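Local structure of glutamine aminotransferase class-II domain protein (Ruegeria pomeroyi, 3MDN) at residues Arg186-Phe191 against Pro209-Arg214; Thr237-Gly242 against Ala252-Phe257. The protein is a probable class-II glutamine amidotransferase of the Ntn-hydrolase type, likely to release ammonia from glutamine, although its acceptor substrate is not established. All blocks are in the same frame, centred on the assembly; numbering follows the deposited sequence.

Interaction 1 (Arg186-Phe191 against Pro209-Arg214); sequences RLSAAF and PSVYYR
The backbones of 186-191 and 209-214 come closest at S188 and P209, whose CA atoms lie 5.6 Å apart, and no hydrogen bond joins the two segments. The CB, CG and CD side of the P209 ring lies against L187 and S188. Its CD rests on the backbone at L187, 3.7 Å from L187 N. Its CB meets S188 CB at 3.9 Å. S188 CB also touches V211 CG2 and the carbonyl P209 O, each 3.6 Å away. V211 CG2 stands beside its own backbone N, anti to the carbonyl carbon, and this branch makes the touch. S188 OG bonds the indole N-H of W6, which satisfies this buried hydroxyl. W6 is on strand 6-10, in the same sheet as strand 212-216. An alanine at P209 would probably leave a gap over the L187 amide, because the CG and CD that pack there would be gone. L187 and S188 bond through the backbone to Y202 and N114. The contact is van der Waals packing of strand 185-192 against the loop that leads into strand 212-216 of the other large sheet. This is consistent with the stacked sheets of the alpha-beta-beta-alpha fold expected of an Ntn hydrolase.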
loop_
_atom_site.group_PDB
_atom_site.type_symbol
_atom_site.label_atom_id
_atom_site.label_comp_id
_atom_site.label_asym_id
_atom_site.label_seq_id
_atom_site.Cartn_x
_atom_site.Cartn_y
_atom_site.Cartn_z
ATOM N N ARG D 186 15.857 5.004 -26.422
ATOM C CA ARG D 186 15.860 3.537 -26.400
ATOM C C ARG D 186 14.421 3.108 -26.161
ATOM O O ARG D 186 13.807 3.538 -25.184
ATOM C CB ARG D 186 16.735 3.005 -25.274
ATOM C CG ARG D 186 18.202 3.389 -25.372
ATOM C CD ARG D 186 19.029 2.177 -25.694
ATOM N NE ARG D 186 20.448 2.448 -25.932
ATOM C CZ ARG D 186 21.430 2.201 -25.060
ATOM N NH1 ARG D 186 21.147 1.692 -23.857
ATOM N NH2 ARG D 186 22.700 2.459 -25.395
ATOM N N LEU D 187 13.883 2.261 -27.035
ATOM C CA LEU D 187 12.455 2.019 -26.996
ATOM C C LEU D 187 12.038 0.601 -27.398
ATOM O O LEU D 187 12.321 0.151 -28.487
ATOM C CB LEU D 187 11.740 3.002 -27.941
ATOM C CG LEU D 187 10.224 2.715 -28.025
ATOM C CD1 LEU D 187 9.446 3.962 -27.758
ATOM C CD2 LEU D 187 9.828 2.159 -29.385
ATOM N N SER D 188 11.321 -0.073 -26.512
ATOM C CA SER D 188 10.520 -1.194 -26.907
ATOM C C SER D 188 9.202 -0.847 -26.257
ATOM O O SER D 188 9.158 -0.377 -25.098
ATOM C CB SER D 188 11.086 -2.509 -26.365
ATOM O OG SER D 188 10.591 -2.675 -25.056
ATOM N N ALA D 189 8.118 -0.979 -27.004
ATOM C CA ALA D 189 6.802 -0.616 -26.472
ATOM C C ALA D 189 5.779 -1.614 -26.983
ATOM O O ALA D 189 5.945 -2.163 -28.093
ATOM C CB ALA D 189 6.421 0.772 -26.948
ATOM N N ALA D 190 4.737 -1.847 -26.185
ATOM C CA ALA D 190 3.541 -2.593 -26.625
ATOM C C ALA D 190 2.338 -1.739 -26.367
ATOM O O ALA D 190 2.314 -0.963 -25.400
ATOM C CB ALA D 190 3.404 -3.927 -25.881
ATOM N N PHE D 191 1.342 -1.835 -27.231
ATOM C CA PHE D 191 0.195 -0.946 -27.147
ATOM C C PHE D 191 -0.987 -1.525 -27.942
ATOM O O PHE D 191 -0.778 -2.330 -28.820
ATOM C CB PHE D 191 0.536 0.511 -27.531
ATOM C CG PHE D 191 1.183 0.677 -28.886
ATOM C CD1 PHE D 191 2.538 0.418 -29.076
ATOM C CD2 PHE D 191 0.442 1.124 -29.974
ATOM C CE1 PHE D 191 3.121 0.566 -30.336
ATOM C CE2 PHE D 191 1.024 1.279 -31.232
ATOM C CZ PHE D 191 2.355 1.029 -31.412
ATOM N N PRO D 209 16.113 -2.294 -26.234
ATOM C CA PRO D 209 15.514 -3.315 -25.377
ATOM C C PRO D 209 14.796 -4.354 -26.263
ATOM O O PRO D 209 14.268 -4.010 -27.333
ATOM C CB PRO D 209 14.530 -2.518 -24.492
ATOM C CG PRO D 209 14.924 -1.037 -24.687
ATOM C CD PRO D 209 15.496 -0.961 -26.051
ATOM N N SER D 210 14.828 -5.616 -25.862
ATOM C CA SER D 210 14.562 -6.681 -26.797
ATOM C C SER D 210 13.056 -6.942 -26.918
ATOM O O SER D 210 12.266 -6.547 -26.042
ATOM C CB SER D 210 15.362 -7.936 -26.422
ATOM O OG SER D 210 15.046 -8.390 -25.124
ATOM N N VAL D 211 12.643 -7.528 -28.034
ATOM C CA VAL D 211 11.241 -7.887 -28.213
ATOM C C VAL D 211 11.192 -9.220 -28.938
ATOM O O VAL D 211 11.903 -9.402 -29.919
ATOM C CB VAL D 211 10.474 -6.857 -29.042
ATOM C CG1 VAL D 211 9.055 -7.365 -29.340
ATOM C CG2 VAL D 211 10.418 -5.488 -28.321
ATOM N N TYR D 212 10.377 -10.157 -28.442
ATOM C CA TYR D 212 10.243 -11.477 -29.076
ATOM C C TYR D 212 8.758 -11.778 -29.154
ATOM O O TYR D 212 8.005 -11.281 -28.339
ATOM C CB TYR D 212 10.905 -12.564 -28.232
ATOM C CG TYR D 212 12.400 -12.389 -28.040
ATOM C CD1 TYR D 212 12.888 -11.670 -26.965
ATOM C CD2 TYR D 212 13.321 -12.933 -28.942
ATOM C CE1 TYR D 212 14.254 -11.512 -26.753
ATOM C CE2 TYR D 212 14.697 -12.752 -28.747
ATOM C CZ TYR D 212 15.142 -12.030 -27.632
ATOM O OH TYR D 212 16.481 -11.801 -27.372
ATOM N N TYR D 213 8.342 -12.626 -30.087
ATOM C CA TYR D 213 6.925 -12.999 -30.184
ATOM C C TYR D 213 6.823 -14.413 -30.691
ATOM O O TYR D 213 7.744 -14.907 -31.351
ATOM C CB TYR D 213 6.093 -12.022 -31.036
ATOM C CG TYR D 213 6.501 -11.887 -32.492
ATOM C CD1 TYR D 213 5.794 -12.551 -33.490
ATOM C CD2 TYR D 213 7.596 -11.091 -32.869
ATOM C CE1 TYR D 213 6.146 -12.432 -34.794
ATOM C CE2 TYR D 213 7.931 -10.945 -34.172
ATOM C CZ TYR D 213 7.210 -11.625 -35.137
ATOM O OH TYR D 213 7.551 -11.508 -36.459
ATOM N N ARG D 214 5.727 -15.095 -30.343
ATOM C CA ARG D 214 5.559 -16.479 -30.810
ATOM C C ARG D 214 4.069 -16.822 -30.722
ATOM O O ARG D 214 3.380 -16.356 -29.816
ATOM C CB ARG D 214 6.392 -17.445 -29.944
ATOM C CG ARG D 214 6.143 -18.933 -30.216
ATOM C CD ARG D 214 6.904 -19.852 -29.246
ATOM N NE ARG D 214 6.519 -19.687 -27.848
ATOM C CZ ARG D 214 5.790 -20.576 -27.173
ATOM N NH1 ARG D 214 5.385 -21.677 -27.790
ATOM N NH2 ARG D 214 5.463 -20.374 -25.893
#

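Interaction 2 (Thr237-Gly242 against Ala252-Phe257); sequences TELRPG and AAERDF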
loop_
_atom_site.group_PDB
_atom_site.type_symbol
_atom_site.label_atom_id
_atom_site.label_comp_id
_atom_site.label_asym_id
_atom_site.label_seq_id
_atom_site.Cartn_x
_atom_site.Cartn_y
_atom_site.Cartn_z
ATOM N N THR D 237 10.387 -15.532 -32.069
ATOM C CA THR D 237 10.868 -14.764 -33.205
ATOM C C THR D 237 11.311 -13.408 -32.679
ATOM O O THR D 237 10.519 -12.714 -32.075
ATOM C CB THR D 237 9.720 -14.527 -34.233
ATOM O OG1 THR D 237 9.145 -15.790 -34.641
ATOM C CG2 THR D 237 10.269 -13.778 -35.471
ATOM N N GLU D 238 12.558 -13.025 -32.904
ATOM C CA GLU D 238 13.017 -11.718 -32.473
ATOM C C GLU D 238 12.432 -10.588 -33.357
ATOM O O GLU D 238 12.527 -10.656 -34.576
ATOM C CB GLU D 238 14.566 -11.650 -32.490
ATOM C CG GLU D 238 15.084 -10.294 -31.919
ATOM C CD GLU D 238 16.605 -10.228 -31.746
ATOM O OE1 GLU D 238 17.246 -11.270 -31.553
ATOM O OE2 GLU D 238 17.179 -9.119 -31.803
ATOM N N LEU D 239 11.861 -9.542 -32.763
ATOM C CA LEU D 239 11.487 -8.385 -33.557
ATOM C C LEU D 239 12.738 -7.512 -33.617
ATOM O O LEU D 239 13.192 -7.001 -32.607
ATOM C CB LEU D 239 10.285 -7.626 -32.931
ATOM C CG LEU D 239 9.791 -6.326 -33.583
ATOM C CD1 LEU D 239 9.157 -6.561 -34.952
ATOM C CD2 LEU D 239 8.782 -5.600 -32.670
ATOM N N ARG D 240 13.318 -7.363 -34.801
ATOM C CA ARG D 240 14.537 -6.560 -34.940
ATOM C C ARG D 240 14.312 -5.067 -34.650
ATOM O O ARG D 240 13.188 -4.557 -34.812
ATOM C CB ARG D 240 15.147 -6.784 -36.330
ATOM C CG ARG D 240 15.583 -8.242 -36.533
ATOM C CD ARG D 240 16.296 -8.512 -37.882
ATOM N NE ARG D 240 15.700 -7.800 -39.024
ATOM C CZ ARG D 240 14.498 -8.060 -39.552
ATOM N NH1 ARG D 240 13.726 -9.026 -39.056
ATOM N NH2 ARG D 240 14.065 -7.339 -40.585
ATOM N N PRO D 241 15.372 -4.365 -34.200
ATOM C CA PRO D 241 15.285 -2.910 -34.025
ATOM C C PRO D 241 14.877 -2.251 -35.350
ATOM O O PRO D 241 15.238 -2.759 -36.392
ATOM C CB PRO D 241 16.727 -2.488 -33.672
ATOM C CG PRO D 241 17.477 -3.726 -33.430
ATOM C CD PRO D 241 16.752 -4.868 -34.087
ATOM N N GLY D 242 14.123 -1.153 -35.312
ATOM C CA GLY D 242 13.704 -0.491 -36.566
ATOM C C GLY D 242 12.487 -1.159 -37.203
ATOM O O GLY D 242 12.274 -1.056 -38.412
ATOM N N ALA D 252 -0.222 -12.009 -37.734
ATOM C CA ALA D 252 0.894 -11.170 -37.292
ATOM C C ALA D 252 1.724 -10.716 -38.480
ATOM O O ALA D 252 2.085 -11.521 -39.312
ATOM C CB ALA D 252 1.770 -11.927 -36.326
ATOM N N ALA D 253 2.030 -9.428 -38.560
ATOM C CA ALA D 253 2.824 -8.913 -39.668
ATOM C C ALA D 253 3.799 -7.844 -39.173
ATOM O O ALA D 253 3.480 -7.080 -38.238
ATOM C CB ALA D 253 1.903 -8.346 -40.750
ATOM N N GLU D 254 4.981 -7.804 -39.777
ATOM C CA GLU D 254 5.993 -6.800 -39.460
ATOM C C GLU D 254 6.133 -5.773 -40.573
ATOM O O GLU D 254 5.806 -6.051 -41.721
ATOM C CB GLU D 254 7.361 -7.448 -39.264
ATOM C CG GLU D 254 7.583 -8.152 -37.933
ATOM C CD GLU D 254 9.026 -8.658 -37.802
ATOM O OE1 GLU D 254 9.948 -7.991 -38.317
ATOM O OE2 GLU D 254 9.231 -9.704 -37.164
ATOM N N ARG D 255 6.708 -4.624 -40.231
ATOM C CA ARG D 255 6.750 -3.450 -41.091
ATOM C C ARG D 255 7.953 -2.633 -40.624
ATOM O O ARG D 255 8.264 -2.641 -39.423
ATOM C CB ARG D 255 5.491 -2.660 -40.790
ATOM C CG ARG D 255 4.685 -2.174 -41.937
ATOM C CD ARG D 255 3.461 -1.466 -41.329
ATOM N NE ARG D 255 3.435 -0.068 -41.761
ATOM C CZ ARG D 255 2.424 0.778 -41.588
ATOM N NH1 ARG D 255 1.302 0.402 -40.974
ATOM N NH2 ARG D 255 2.543 2.012 -42.047
ATOM N N ASP D 256 8.617 -1.911 -41.524
ATOM C CA ASP D 256 9.752 -1.054 -41.145
ATOM C C ASP D 256 9.244 0.088 -40.275
ATOM O O ASP D 256 8.098 0.531 -40.408
ATOM C CB ASP D 256 10.524 -0.476 -42.363
ATOM C CG ASP D 256 11.386 -1.533 -43.102
ATOM O OD1 ASP D 256 11.801 -2.555 -42.490
ATOM O OD2 ASP D 256 11.663 -1.328 -44.313
ATOM N N PHE D 257 10.092 0.550 -39.368
ATOM C CA PHE D 257 9.685 1.581 -38.424
ATOM C C PHE D 257 10.886 2.449 -38.084
ATOM O O PHE D 257 11.878 1.976 -37.533
ATOM C CB PHE D 257 9.098 0.954 -37.149
ATOM C CG PHE D 257 8.707 1.970 -36.091
ATOM C CD1 PHE D 257 7.517 2.681 -36.203
ATOM C CD2 PHE D 257 9.548 2.233 -35.009
ATOM C CE1 PHE D 257 7.142 3.623 -35.243
ATOM C CE2 PHE D 257 9.189 3.178 -34.041
ATOM C CZ PHE D 257 7.971 3.882 -34.159
HETATM O O HOH W 1 12.143 -8.754 -36.921
#
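The side chains of L239 and E254 run alongside one another, pointing opposite ways, where the chain leaves edge strand 237-238 and faces strand 251-256. The latter forms an antiparallel hairpin with strand 243-248, and the two segments meet beside this hairpin. The methyl L239 CD1 lies against the carboxylate, 3.5 Å from E254 CD, and also touches E254 CG. E254 is extended beyond CG (chi2 -175°), which carries its acid group across to the other segment. R240 crosses E254 at about a right angle, with guanidinium and carboxylate planes 33° apart. Their salt bridge is long, 4.0 Å from R240 NH1 to E254 OE1. No N-H points at this oxygen, which sits off the guanidinium plane, and only the charges attract. E254 has other partners nearby: R243 forms a salt bridge with OE1, and the hydroxyl of Y213 probably bonds OE2. One water ties the polar atoms together. It accepts from R240 N and donates to the carbonyl E238 O and, at 2.7 Å, to E254 OE1. D256 turns its carboxylate to R243, while F257 packs on helix 161-179 and meets the ring of H162 edge-to-face. The segments close up again at G242, whose positive phi of 82° would press a CB against the preceding carbonyl. Here F257 N donates to G242 O at 2.9 Å, approaching from above the carbonyl plane. In the same corner G242 CA makes a CA-H...O contact with F257 O at 3.2 Å.

How the interactions relate
Interaction 1 lies deeper: its centre is about 8 Å from that of the chain, while the centre of interaction 2 is about 15 Å from it, with several exposed residues. Their chemistry follows: the first is van der Waals packing without a bond between its segments, while the second mixes charges, a bridging water and one backbone hydrogen bond. They share a sheet, since strands 212-216 and 237-238 are neighbours in it, and Y213 O probably accepts from T237 N there. Strands 185-192 and 251-256 both belong to the other large sheet. The probable bond from Y213 to E254 also joins the two contacts directly.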